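Local coordinates for endo-beta-N-acetylglucosaminidase F1 (Bacteroides thetaiotaomicron VPI-5482, PDB 6TCV), which hydrolyses the chitobiose core of high-mannose N-glycans as an endo-beta-N-acetylglucosaminidase, probably in the processing of mammalian glycans by this gut bacterium, at residues K35-H40 against C148-K153; N180-L185 against L234-R239; E271-C276 against K317-D322. The protein carries 2 engineered substitutions. All blocks are in the same frame, centred on the assembly; numbering follows the deposited sequence.

Overall arrangement
All three contacts are largely buried, yet they differ in chemistry. Contact 1 pairs neighbouring strands of the mixed sheet near the N-terminus through their backbones, with side chains on both faces. Contacts 2 and 3 are apolar and join helical segments that flank the mixed sheet built round strands 169-175 to 400-404, whose run of parallel strands alternating with helices is consistent with the (beta/alpha) barrel of endo-beta-N-acetylglucosaminidases. Contact 2 does not touch contact 1, though their nearest atoms are about 6 Å apart. Contacts 1 and 3 touch: V36 and L151 of the strand pair pack on P321 and D322, so the N-terminal sheet rests on the loop that follows helix 306-319.

Contact 1. Residues K35-H40 against C148-K153; sequences KVVELH and CIYLVK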
ATOM      1  N   LYS A  35       9.342   4.816   9.707  1.00 20.72           N
ATOM      2  CA  LYS A  35       9.160   3.370   9.560  1.00 19.85           C
ATOM      3  C   LYS A  35       7.837   2.943  10.184  1.00 18.10           C
ATOM      4  O   LYS A  35       7.635   3.138  11.385  1.00 19.35           O
ATOM      5  CB  LYS A  35      10.326   2.603  10.223  1.00 22.18           C
ATOM      6  CG  LYS A  35      10.122   1.090  10.300  1.00 25.37           C
ATOM      7  CD  LYS A  35       9.983   0.478   8.941  1.00 31.33           C
ATOM      8  CE  LYS A  35       9.858  -1.037   9.020  1.00 41.66           C
ATOM      9  NZ  LYS A  35       9.676  -1.621   7.673  1.00 46.77           N
ATOM     10  N   VAL A  36       6.983   2.307   9.393  1.00 18.38           N
ATOM     11  CA  VAL A  36       5.745   1.709   9.884  1.00 17.27           C
ATOM     12  C   VAL A  36       6.043   0.329  10.454  1.00 18.31           C
ATOM     13  O   VAL A  36       6.733  -0.476   9.810  1.00 22.89           O
ATOM     14  CB  VAL A  36       4.687   1.664   8.770  1.00 19.49           C
ATOM     15  CG1 VAL A  36       3.430   0.903   9.258  1.00 22.39           C
ATOM     16  CG2 VAL A  36       4.382   3.101   8.296  1.00 21.24           C
ATOM     17  N   VAL A  37       5.617   0.092  11.700  1.00 18.99           N
ATOM     18  CA  VAL A  37       5.798  -1.185  12.399  1.00 19.75           C
ATOM     19  C   VAL A  37       4.422  -1.766  12.627  1.00 19.22           C
ATOM     20  O   VAL A  37       3.620  -1.200  13.380  1.00 22.25           O
ATOM     21  CB  VAL A  37       6.502  -0.991  13.752  1.00 20.44           C
ATOM     22  CG1 VAL A  37       6.618  -2.295  14.516  1.00 23.60           C
ATOM     23  CG2 VAL A  37       7.917  -0.430  13.516  1.00 23.45           C
ATOM     24  N   GLU A  38       4.182  -2.947  12.081  1.00 20.52           N
ATOM     25  CA  GLU A  38       2.967  -3.696  12.351  1.00 19.47           C
ATOM     26  C   GLU A  38       3.343  -4.810  13.320  1.00 21.47           C
ATOM     27  O   GLU A  38       4.101  -5.728  12.956  1.00 25.82           O
ATOM     28  CB  GLU A  38       2.429  -4.307  11.060  1.00 24.13           C
ATOM     29  CG  GLU A  38       1.931  -3.251  10.153  1.00 26.49           C
ATOM     30  CD  GLU A  38       1.451  -3.762   8.804  1.00 41.28           C
ATOM     31  OE1 GLU A  38       1.082  -4.944   8.698  1.00 50.16           O
ATOM     32  OE2 GLU A  38       1.386  -2.939   7.878  1.00 52.36           O
ATOM     33  N   LEU A  39       2.728  -4.821  14.499  1.00 19.48           N
ATOM     34  CA  LEU A  39       3.021  -5.823  15.523  1.00 20.57           C
ATOM     35  C   LEU A  39       2.168  -7.056  15.265  1.00 21.07           C
ATOM     36  O   LEU A  39       0.938  -6.981  15.279  1.00 20.63           O
ATOM     37  CB  LEU A  39       2.769  -5.288  16.933  1.00 21.29           C
ATOM     38  CG  LEU A  39       3.654  -4.099  17.309  1.00 22.38           C
ATOM     39  CD1 LEU A  39       3.178  -3.587  18.691  1.00 25.96           C
ATOM     40  CD2 LEU A  39       5.141  -4.447  17.335  1.00 25.69           C
ATOM     41  N   HIS A  40       2.815  -8.180  14.971  1.00 21.40           N
ATOM     42  CA  HIS A  40       2.098  -9.446  14.826  1.00 21.93           C
ATOM     43  C   HIS A  40       2.330 -10.344  16.020  1.00 23.46           C
ATOM     44  O   HIS A  40       1.763 -11.437  16.066  1.00 25.99           O
ATOM     45  CB  HIS A  40       2.509 -10.183  13.535  1.00 23.62           C
ATOM     46  CG  HIS A  40       2.304  -9.356  12.314  1.00 24.22           C
ATOM     47  ND1 HIS A  40       1.063  -9.208  11.758  1.00 24.65           N
ATOM     48  CD2 HIS A  40       3.150  -8.605  11.571  1.00 26.79           C
ATOM     49  CE1 HIS A  40       1.132  -8.364  10.738  1.00 21.93           C
ATOM     50  NE2 HIS A  40       2.402  -8.036  10.569  1.00 24.23           N
ATOM     51  N   CYS A 148      14.143  10.553  14.070  1.00 30.42           N
ATOM     52  CA  CYS A 148      13.402   9.585  13.265  1.00 28.35           C
ATOM     53  C   CYS A 148      12.099   9.173  13.954  1.00 26.76           C
ATOM     54  O   CYS A 148      11.850   9.542  15.116  1.00 28.21           O
ATOM     55  CB  CYS A 148      14.285   8.410  12.864  1.00 28.70           C
ATOM     56  SG  CYS A 148      14.710   7.443  14.272  1.00 31.52           S
ATOM     57  N   ILE A 149      11.250   8.442  13.240  1.00 25.41           N
ATOM     58  CA  ILE A 149       9.950   8.084  13.781  1.00 25.37           C
ATOM     59  C   ILE A 149       9.528   6.668  13.419  1.00 23.81           C
ATOM     60  O   ILE A 149       9.798   6.170  12.317  1.00 24.00           O
ATOM     61  CB  ILE A 149       8.908   9.175  13.444  1.00 24.45           C
ATOM     62  CG1 ILE A 149       7.664   8.997  14.307  1.00 24.98           C
ATOM     63  CG2 ILE A 149       8.546   9.142  11.934  1.00 24.58           C
ATOM     64  CD1 ILE A 149       6.820  10.252  14.406  1.00 25.79           C
ATOM     65  N   TYR A 150       8.931   5.958  14.396  1.00 24.51           N
ATOM     66  CA  TYR A 150       8.260   4.678  14.183  1.00 22.68           C
ATOM     67  C   TYR A 150       6.757   4.884  14.323  1.00 21.82           C
ATOM     68  O   TYR A 150       6.330   5.569  15.263  1.00 23.25           O
ATOM     69  CB  TYR A 150       8.682   3.656  15.230  1.00 23.73           C
ATOM     70  CG  TYR A 150      10.132   3.373  15.091  1.00 25.49           C
ATOM     71  CD1 TYR A 150      11.073   4.183  15.718  1.00 25.56           C
ATOM     72  CD2 TYR A 150      10.562   2.286  14.317  1.00 23.06           C
ATOM     73  CE1 TYR A 150      12.422   3.957  15.574  1.00 30.36           C
ATOM     74  CE2 TYR A 150      11.931   2.064  14.155  1.00 25.84           C
ATOM     75  CZ  TYR A 150      12.839   2.884  14.813  1.00 25.20           C
ATOM     76  OH  TYR A 150      14.196   2.693  14.691  1.00 28.18           O
ATOM     77  N   LEU A 151       5.995   4.379  13.363  1.00 20.74           N
ATOM     78  CA  LEU A 151       4.540   4.474  13.341  1.00 20.16           C
ATOM     79  C   LEU A 151       4.009   3.067  13.557  1.00 19.52           C
ATOM     80  O   LEU A 151       4.122   2.214  12.682  1.00 20.11           O
ATOM     81  CB  LEU A 151       4.106   5.110  12.012  1.00 19.62           C
ATOM     82  CG  LEU A 151       4.623   6.517  11.760  1.00 20.32           C
ATOM     83  CD1 LEU A 151       4.277   6.995  10.314  1.00 21.13           C
ATOM     84  CD2 LEU A 151       4.162   7.518  12.811  1.00 23.17           C
ATOM     85  N   VAL A 152       3.476   2.819  14.760  1.00 20.69           N
ATOM     86  CA  VAL A 152       3.207   1.476  15.294  1.00 20.23           C
ATOM     87  C   VAL A 152       1.728   1.159  15.253  1.00 19.26           C
ATOM     88  O   VAL A 152       0.905   1.964  15.699  1.00 20.35           O
ATOM     89  CB  VAL A 152       3.757   1.343  16.731  1.00 20.73           C
ATOM     90  CG1 VAL A 152       3.537  -0.103  17.255  1.00 23.55           C
ATOM     91  CG2 VAL A 152       5.228   1.770  16.836  1.00 24.77           C
ATOM     92  N   LYS A 153       1.400  -0.003  14.716  1.00 19.55           N
ATOM     93  CA  LYS A 153       0.048  -0.544  14.698  1.00 18.70           C
ATOM     94  C   LYS A 153       0.014  -1.950  15.282  1.00 21.82           C
ATOM     95  O   LYS A 153       0.889  -2.766  14.981  1.00 23.25           O
ATOM     96  CB  LYS A 153      -0.441  -0.642  13.247  1.00 21.79           C
ATOM     97  CG  LYS A 153      -0.175   0.635  12.452  1.00 25.79           C
ATOM     98  CD  LYS A 153      -0.434   0.550  10.946  1.00 32.87           C
ATOM     99  CE  LYS A 153      -1.558  -0.354  10.536  1.00 48.46           C
ATOM    100  NZ  LYS A 153      -1.482  -0.483   9.034  1.00 58.19           N
TER
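Five backbone hydrogen bonds knit K35-L39 to I149-K153 as parallel strands, with K35, V36, V37 and E38 facing Y150, L151, V152 and K153. K35 and V37 each donate and accept, and L39 N closes the ladder on K153 O at 2.8 Å with an N-H...O angle of 176°. CA-H...O contacts fill in between, among them V36 CA to L151 O at 3.3 Å. Most of the apolar contacts lie on the face of Y150 and V152. V37 CG2 meets the edge of the Y150 ring at CD2, 3.9 Å away; this methyl lies beside its own backbone N because CG1 takes the anti position (chi1 177°). Farther along, L39 CD1 reaches V152 CG1 at 3.8 Å. Y44 of strand 43-49 touches K35, V37 and L39. On the other face V36 CG2 meets L151 CB, and E38 and K153 run side by side, ending in a long salt bridge, OE2 to NZ 3.9 Å. E38 OE2 also forms a salt bridge with K243, and Y150 OH is hydrogen-bonded to D27. The backbone ladder thus supplies most of the directional bonding, while the E38 carboxylate, with K243 and more distantly K153 near it, would probably be stabilised in its charged form.

Contact 2. Residues N180-L185 against L234-R239; sequences NPLNTL and LQPLRR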
ATOM      1  N   ASN A 180     -17.237  -7.511  -6.895  1.00 12.79           N
ATOM      2  CA  ASN A 180     -17.244  -7.146  -5.470  1.00 12.38           C
ATOM      3  C   ASN A 180     -15.899  -7.506  -4.827  1.00 12.38           C
ATOM      4  O   ASN A 180     -15.465  -8.670  -4.916  1.00 12.68           O
ATOM      5  CB  ASN A 180     -18.365  -7.957  -4.822  1.00 13.64           C
ATOM      6  CG  ASN A 180     -18.673  -7.563  -3.384  1.00 13.16           C
ATOM      7  OD1 ASN A 180     -17.790  -7.067  -2.649  1.00 14.16           O
ATOM      8  ND2 ASN A 180     -19.885  -7.847  -2.950  1.00 13.88           N
ATOM      9  N   PRO A 181     -15.209  -6.556  -4.182  1.00 12.37           N
ATOM     10  CA  PRO A 181     -13.921  -6.870  -3.556  1.00 11.50           C
ATOM     11  C   PRO A 181     -14.028  -7.815  -2.394  1.00 12.58           C
ATOM     12  O   PRO A 181     -12.986  -8.345  -1.971  1.00 12.39           O
ATOM     13  CB  PRO A 181     -13.395  -5.494  -3.138  1.00 13.15           C
ATOM     14  CG  PRO A 181     -14.660  -4.652  -2.916  1.00 14.63           C
ATOM     15  CD  PRO A 181     -15.597  -5.135  -4.004  1.00 12.58           C
ATOM     16  N   LEU A 182     -15.211  -8.103  -1.878  1.00 12.29           N
ATOM     17  CA  LEU A 182     -15.329  -9.162  -0.884  1.00 11.81           C
ATOM     18  C   LEU A 182     -14.872 -10.500  -1.428  1.00 12.00           C
ATOM     19  O   LEU A 182     -14.545 -11.386  -0.622  1.00 12.56           O
ATOM     20  CB  LEU A 182     -16.764  -9.247  -0.332  1.00 13.22           C
ATOM     21  CG  LEU A 182     -17.165  -8.068   0.584  1.00 12.67           C
ATOM     22  CD1 LEU A 182     -18.623  -8.291   0.980  1.00 14.29           C
ATOM     23  CD2 LEU A 182     -16.327  -7.881   1.809  1.00 14.30           C
ATOM     24  N   ASN A 183     -14.799 -10.661  -2.756  1.00 12.32           N
ATOM     25  CA  ASN A 183     -14.219 -11.861  -3.372  1.00 13.02           C
ATOM     26  C   ASN A 183     -12.771 -12.090  -2.976  1.00 12.47           C
ATOM     27  O   ASN A 183     -12.269 -13.194  -3.188  1.00 13.10           O
ATOM     28  CB  ASN A 183     -14.439 -11.811  -4.887  1.00 12.74           C
ATOM     29  CG  ASN A 183     -15.824 -12.169  -5.233  1.00 12.53           C
ATOM     30  OD1 ASN A 183     -16.313 -13.266  -4.932  1.00 12.98           O
ATOM     31  ND2 ASN A 183     -16.513 -11.233  -5.882  1.00 13.69           N
ATOM     32  N   THR A 184     -12.101 -11.134  -2.345  1.00 11.74           N
ATOM     33  CA  THR A 184     -10.821 -11.420  -1.708  1.00 11.70           C
ATOM     34  C   THR A 184     -10.921 -12.661  -0.832  1.00 12.66           C
ATOM     35  O   THR A 184      -9.962 -13.454  -0.729  1.00 12.43           O
ATOM     36  CB  THR A 184     -10.425 -10.223  -0.846  1.00 12.24           C
ATOM     37  OG1 THR A 184     -10.276  -9.048  -1.650  1.00 12.72           O
ATOM     38  CG2 THR A 184      -9.113 -10.419  -0.114  1.00 13.61           C
ATOM     39  N   LEU A 185     -12.055 -12.835  -0.150  1.00 12.63           N
ATOM     40  CA  LEU A 185     -12.244 -13.916   0.813  1.00 12.53           C
ATOM     41  C   LEU A 185     -12.397 -15.273   0.150  1.00 13.11           C
ATOM     42  O   LEU A 185     -12.367 -16.286   0.865  1.00 14.78           O
ATOM     43  CB  LEU A 185     -13.402 -13.597   1.745  1.00 13.76           C
ATOM     44  CG  LEU A 185     -13.230 -12.318   2.526  1.00 13.54           C
ATOM     45  CD1 LEU A 185     -14.484 -12.104   3.390  1.00 17.58           C
ATOM     46  CD2 LEU A 185     -11.930 -12.234   3.324  1.00 17.48           C
ATOM     47  N   LEU A 234     -16.162  -3.159   2.439  1.00 14.31           N
ATOM     48  CA  LEU A 234     -14.705  -3.002   2.458  1.00 13.64           C
ATOM     49  C   LEU A 234     -14.119  -3.320   3.828  1.00 15.46           C
ATOM     50  O   LEU A 234     -13.161  -4.089   3.942  1.00 14.20           O
ATOM     51  CB  LEU A 234     -14.284  -1.570   2.081  1.00 14.86           C
ATOM     52  CG  LEU A 234     -14.786  -1.108   0.741  1.00 15.06           C
ATOM     53  CD1 LEU A 234     -14.324   0.335   0.515  1.00 15.18           C
ATOM     54  CD2 LEU A 234     -14.289  -1.961  -0.382  1.00 16.07           C
ATOM     55  N   GLN A 235     -14.713  -2.819   4.889  1.00 15.52           N
ATOM     56  CA  GLN A 235     -14.169  -3.037   6.229  1.00 14.21           C
ATOM     57  C   GLN A 235     -14.111  -4.504   6.630  1.00 13.93           C
ATOM     58  O   GLN A 235     -13.204  -4.857   7.420  1.00 15.63           O
ATOM     59  CB  GLN A 235     -14.923  -2.192   7.264  1.00 15.92           C
ATOM     60  CG  GLN A 235     -14.801  -0.679   7.030  1.00 16.84           C
ATOM     61  CD  GLN A 235     -13.395  -0.122   6.954  1.00 16.21           C
ATOM     62  OE1 GLN A 235     -12.527  -0.563   7.685  1.00 16.66           O
ATOM     63  NE2 GLN A 235     -13.134   0.768   6.010  1.00 16.53           N
ATOM     64  N   PRO A 236     -14.992  -5.410   6.151  1.00 14.43           N
ATOM     65  CA  PRO A 236     -14.818  -6.831   6.538  1.00 15.26           C
ATOM     66  C   PRO A 236     -13.470  -7.377   6.109  1.00 13.48           C
ATOM     67  O   PRO A 236     -12.946  -8.296   6.740  1.00 16.03           O
ATOM     68  CB  PRO A 236     -15.981  -7.547   5.835  1.00 16.47           C
ATOM     69  CG  PRO A 236     -17.033  -6.457   5.686  1.00 16.51           C
ATOM     70  CD  PRO A 236     -16.242  -5.196   5.401  1.00 15.97           C
ATOM     71  N   LEU A 237     -12.895  -6.860   5.034  1.00 13.08           N
ATOM     72  CA  LEU A 237     -11.560  -7.255   4.628  1.00 13.23           C
ATOM     73  C   LEU A 237     -10.502  -6.724   5.576  1.00 14.49           C
ATOM     74  O   LEU A 237      -9.564  -7.438   5.956  1.00 13.48           O
ATOM     75  CB  LEU A 237     -11.263  -6.794   3.230  1.00 13.52           C
ATOM     76  CG  LEU A 237     -12.249  -7.170   2.132  1.00 13.38           C
ATOM     77  CD1 LEU A 237     -11.791  -6.602   0.792  1.00 14.98           C
ATOM     78  CD2 LEU A 237     -12.366  -8.684   2.109  1.00 13.93           C
ATOM     79  N   ARG A 238     -10.645  -5.462   5.980  1.00 13.26           N
ATOM     80  CA  ARG A 238      -9.657  -4.824   6.865  1.00 14.16           C
ATOM     81  C   ARG A 238      -9.646  -5.472   8.225  1.00 13.97           C
ATOM     82  O   ARG A 238      -8.583  -5.608   8.841  1.00 14.88           O
ATOM     83  CB  ARG A 238      -9.928  -3.320   6.968  1.00 13.37           C
ATOM     84  CG  ARG A 238      -9.778  -2.667   5.610  1.00 13.31           C
ATOM     85  CD  ARG A 238      -9.866  -1.133   5.693  1.00 13.82           C
ATOM     86  NE  ARG A 238      -8.707  -0.602   6.384  1.00 13.44           N
ATOM     87  CZ  ARG A 238      -8.690  -0.121   7.605  1.00 14.26           C
ATOM     88  NH1 ARG A 238      -9.767  -0.051   8.366  1.00 15.11           N
ATOM     89  NH2 ARG A 238      -7.528   0.311   8.106  1.00 16.62           N
ATOM     90  N   ARG A 239     -10.785  -5.910   8.726  1.00 14.03           N
ATOM     91  CA  ARG A 239     -10.859  -6.610  10.007  1.00 14.87           C
ATOM     92  C   ARG A 239     -10.019  -7.876  10.001  1.00 15.60           C
ATOM     93  O   ARG A 239      -9.632  -8.350  11.085  1.00 17.01           O
ATOM     94  CB  ARG A 239     -12.286  -6.909  10.422  1.00 16.54           C
ATOM     95  CG  ARG A 239     -13.095  -5.730  10.741  1.00 20.31           C
ATOM     96  CD  ARG A 239     -14.394  -6.115  11.464  1.00 26.22           C
ATOM     97  NE  ARG A 239     -15.330  -6.969  10.732  1.00 27.03           N
ATOM     98  CZ  ARG A 239     -16.325  -6.519   9.965  1.00 26.13           C
ATOM     99  NH1 ARG A 239     -16.531  -5.214   9.852  1.00 28.26           N
ATOM    100  NH2 ARG A 239     -17.152  -7.372   9.369  1.00 27.95           N
TER
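L237 turns its CG anti to its own carbonyl carbon (chi1 -53°) and extends from there (chi2 179°), which carries both methyls into the 3-10 segment P181-L185; L182, with CG likewise anti to its carbonyl carbon, sends CD2 to meet it. The two L237 branches find different surroundings. L237 CD1 comes against P181 O at 3.5 Å and T184 OG1 at 3.8 Å, whereas its CD2 lies against CG and CD2 of L185. L237 CD2 also meets L182 CD2 at 4.1 Å. That same L182 methyl reaches the ring of P236 at CB, and P181 CG packs on L234 CD2 at 3.7 Å. An alanine in place of L237 is likely to open a gap between P181, T184 and L185 and leave the L182 methyl short of its leucine partner. Several polar groups bond locally: P181 O accepts both from T184 N and from T184 OG1, the latter at 2.8 Å, while N180 OD1 takes the L182 N-H in an Asx turn, the donor standing 40° out of the carbonyl plane. F174 of strand 169-175 and L201 of strand 198-209 lie against P181, and V244 of strand 243-249 against L237. With P181 O and the T184 hydroxyl bonded to each other, the 3-10 segment meets helix 235-238 mainly through the P181 ring and leucine methyls, in apolar contact.

Contact 3. Residues E271-C276 against K317-D322; sequences EVAQYC and KQAMPD
M320, A273 and C276 have the most surface buried here, and the M320 thioether lies at the middle of them. Its SD sits 3.9 Å from A273 CA and 3.8 Å from both CB and SG of C276, so the sulfur rests against one side of helix 262-278 across almost a full turn. The side chain of M320, the first residue past helix 306-319, gets there from an unusual start: chi1 is 56°, with CG between the backbone N and the carbonyl carbon, and the chain is then extended through chi2 and chi3. Its terminal CE carries on to C276 SG at 3.9 Å and, more loosely, to V272 CG1. A273 adds the other close approach, its CB meeting A319 CB at 3.7 Å; two such small side chains let the backbones come near, the CA atoms of A273 and A319 lying 6.0 Å apart. The contact is made of alkyl groups and two sulfurs and rests on van der Waals contact. V284 of strand 283-287 lies against both V272 and M320, placing the M320 and C276 sulfurs over the barrel-like sheet, while V217 of strand 214-218 touches V272. Just beyond, P321 and D322 rest on L151 of strand 147-154, so this end of helix 306-319 lies between helix 262-278 and the N-terminal sheet.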
ATOM      1  N   GLU A 271      -5.857  15.613  -1.100  1.00 12.15           N
ATOM      2  CA  GLU A 271      -7.213  15.101  -1.334  1.00 12.94           C
ATOM      3  C   GLU A 271      -7.258  13.578  -1.270  1.00 12.39           C
ATOM      4  O   GLU A 271      -8.179  13.005  -0.662  1.00 13.15           O
ATOM      5  CB  GLU A 271      -7.716  15.630  -2.678  1.00 12.79           C
ATOM      6  CG  GLU A 271      -9.164  15.307  -2.917  1.00 13.12           C
ATOM      7  CD  GLU A 271      -9.760  16.094  -4.033  1.00 16.40           C
ATOM      8  OE1 GLU A 271      -9.590  17.358  -4.019  1.00 16.31           O
ATOM      9  OE2 GLU A 271     -10.575  15.554  -4.805  1.00 17.67           O
ATOM     10  N   VAL A 272      -6.267  12.920  -1.877  1.00 12.42           N
ATOM     11  CA  VAL A 272      -6.204  11.471  -1.791  1.00 11.79           C
ATOM     12  C   VAL A 272      -6.080  11.027  -0.335  1.00 12.43           C
ATOM     13  O   VAL A 272      -6.761  10.084   0.092  1.00 12.84           O
ATOM     14  CB  VAL A 272      -5.048  10.956  -2.651  1.00 13.16           C
ATOM     15  CG1 VAL A 272      -4.731   9.477  -2.366  1.00 14.34           C
ATOM     16  CG2 VAL A 272      -5.343  11.148  -4.125  1.00 14.55           C
ATOM     17  N   ALA A 273      -5.212  11.667   0.452  1.00 12.60           N
ATOM     18  CA  ALA A 273      -5.080  11.309   1.846  1.00 13.13           C
ATOM     19  C   ALA A 273      -6.392  11.509   2.565  1.00 13.24           C
ATOM     20  O   ALA A 273      -6.732  10.746   3.477  1.00 13.89           O
ATOM     21  CB  ALA A 273      -3.945  12.112   2.486  1.00 14.45           C
ATOM     22  N   GLN A 274      -7.131  12.590   2.241  1.00 13.18           N
ATOM     23  CA  GLN A 274      -8.411  12.836   2.899  1.00 13.07           C
ATOM     24  C   GLN A 274      -9.386  11.717   2.590  1.00 12.46           C
ATOM     25  O   GLN A 274     -10.122  11.282   3.485  1.00 12.77           O
ATOM     26  CB  GLN A 274      -8.949  14.190   2.412  1.00 14.90           C
ATOM     27  CG  GLN A 274     -10.171  14.639   3.187  1.00 16.73           C
ATOM     28  CD  GLN A 274     -11.455  14.052   2.724  1.00 14.77           C
ATOM     29  OE1 GLN A 274     -11.647  13.841   1.541  1.00 17.35           O
ATOM     30  NE2 GLN A 274     -12.374  13.809   3.672  1.00 16.99           N
ATOM     31  N   TYR A 275      -9.415  11.249   1.349  1.00 12.68           N
ATOM     32  CA  TYR A 275     -10.268  10.093   1.016  1.00 13.24           C
ATOM     33  C   TYR A 275      -9.886   8.877   1.859  1.00 13.76           C
ATOM     34  O   TYR A 275     -10.747   8.162   2.376  1.00 13.75           O
ATOM     35  CB  TYR A 275     -10.166   9.724  -0.485  1.00 14.21           C
ATOM     36  CG  TYR A 275     -11.189  10.383  -1.357  1.00 14.93           C
ATOM     37  CD1 TYR A 275     -11.065  11.698  -1.711  1.00 14.31           C
ATOM     38  CD2 TYR A 275     -12.266   9.645  -1.858  1.00 16.00           C
ATOM     39  CE1 TYR A 275     -12.028  12.321  -2.507  1.00 16.46           C
ATOM     40  CE2 TYR A 275     -13.201  10.232  -2.642  1.00 17.77           C
ATOM     41  CZ  TYR A 275     -13.066  11.551  -2.966  1.00 17.49           C
ATOM     42  OH  TYR A 275     -14.016  12.190  -3.778  1.00 22.34           O
ATOM     43  N   CYS A 276      -8.586   8.616   2.004  1.00 13.20           N
ATOM     44  CA  CYS A 276      -8.153   7.426   2.734  1.00 13.51           C
ATOM     45  C   CYS A 276      -8.477   7.546   4.197  1.00 13.96           C
ATOM     46  O   CYS A 276      -8.738   6.520   4.857  1.00 15.51           O
ATOM     47  CB  CYS A 276      -6.645   7.189   2.481  1.00 14.08           C
ATOM     48  SG  CYS A 276      -6.259   6.646   0.810  1.00 13.98           S
ATOM     49  N   LYS A 317       2.798  10.519   0.352  1.00 13.69           N
ATOM     50  CA  LYS A 317       3.332   9.884   1.554  1.00 13.91           C
ATOM     51  C   LYS A 317       3.428  10.885   2.688  1.00 14.37           C
ATOM     52  O   LYS A 317       3.140  10.548   3.837  1.00 15.43           O
ATOM     53  CB  LYS A 317       4.686   9.267   1.247  1.00 13.89           C
ATOM     54  CG  LYS A 317       5.229   8.360   2.335  1.00 14.92           C
ATOM     55  CD  LYS A 317       4.489   7.081   2.429  1.00 14.26           C
ATOM     56  CE  LYS A 317       5.094   6.136   3.479  1.00 14.21           C
ATOM     57  NZ  LYS A 317       4.314   4.889   3.541  1.00 14.65           N
ATOM     58  N   GLN A 318       3.848  12.119   2.412  1.00 13.98           N
ATOM     59  CA  GLN A 318       3.921  13.118   3.467  1.00 15.41           C
ATOM     60  C   GLN A 318       2.575  13.333   4.135  1.00 15.93           C
ATOM     61  O   GLN A 318       2.534  13.617   5.332  1.00 17.07           O
ATOM     62  CB  GLN A 318       4.458  14.436   2.923  1.00 16.00           C
ATOM     63  CG  GLN A 318       5.867  14.407   2.368  1.00 19.34           C
ATOM     64  CD  GLN A 318       6.778  13.395   3.038  1.00 27.65           C
ATOM     65  OE1 GLN A 318       7.113  13.543   4.203  1.00 26.18           O
ATOM     66  NE2 GLN A 318       7.184  12.368   2.301  1.00 27.43           N
ATOM     67  N   ALA A 319       1.486  13.229   3.384  1.00 15.38           N
ATOM     68  CA  ALA A 319       0.141  13.492   3.887  1.00 15.48           C
ATOM     69  C   ALA A 319      -0.460  12.271   4.566  1.00 15.94           C
ATOM     70  O   ALA A 319      -1.378  12.421   5.372  1.00 17.11           O
ATOM     71  CB  ALA A 319      -0.763  13.964   2.740  1.00 15.66           C
ATOM     72  N   MET A 320       0.028  11.066   4.276  1.00 14.47           N
ATOM     73  CA  MET A 320      -0.437   9.829   4.929  1.00 14.60           C
ATOM     74  C   MET A 320       0.764   8.911   5.149  1.00 14.04           C
ATOM     75  O   MET A 320       0.865   7.813   4.573  1.00 13.57           O
ATOM     76  CB  MET A 320      -1.586   9.135   4.181  1.00 15.16           C
ATOM     77  CG  MET A 320      -1.372   8.764   2.736  1.00 13.75           C
ATOM     78  SD  MET A 320      -2.940   8.110   2.070  1.00 14.12           S
ATOM     79  CE  MET A 320      -2.411   7.408   0.496  1.00 15.78           C
ATOM     80  N   PRO A 321       1.653   9.297   6.088  1.00 14.29           N
ATOM     81  CA  PRO A 321       2.913   8.567   6.219  1.00 14.85           C
ATOM     82  C   PRO A 321       2.745   7.170   6.758  1.00 16.06           C
ATOM     83  O   PRO A 321       3.645   6.334   6.575  1.00 16.41           O
ATOM     84  CB  PRO A 321       3.746   9.430   7.154  1.00 17.83           C
ATOM     85  CG  PRO A 321       2.739  10.275   7.861  1.00 17.84           C
ATOM     86  CD  PRO A 321       1.621  10.507   6.901  1.00 15.48           C
ATOM     87  N   ASP A 322       1.661   6.854   7.450  0.60 13.35           N
ATOM     88  CA  ASP A 322       1.476   5.476   7.909  0.60 14.76           C
ATOM     89  C   ASP A 322       0.770   4.585   6.888  0.60 14.25           C
ATOM     90  O   ASP A 322       0.614   3.395   7.165  0.60 16.15           O
ATOM     91  CB  ASP A 322       0.739   5.453   9.258  0.60 15.82           C
ATOM     92  CG  ASP A 322      -0.627   6.077   9.173  0.60 14.89           C
ATOM     93  OD1 ASP A 322      -0.816   7.027   8.405  0.60 15.17           O
ATOM     94  OD2 ASP A 322      -1.507   5.649   9.954  0.60 19.76           O
TER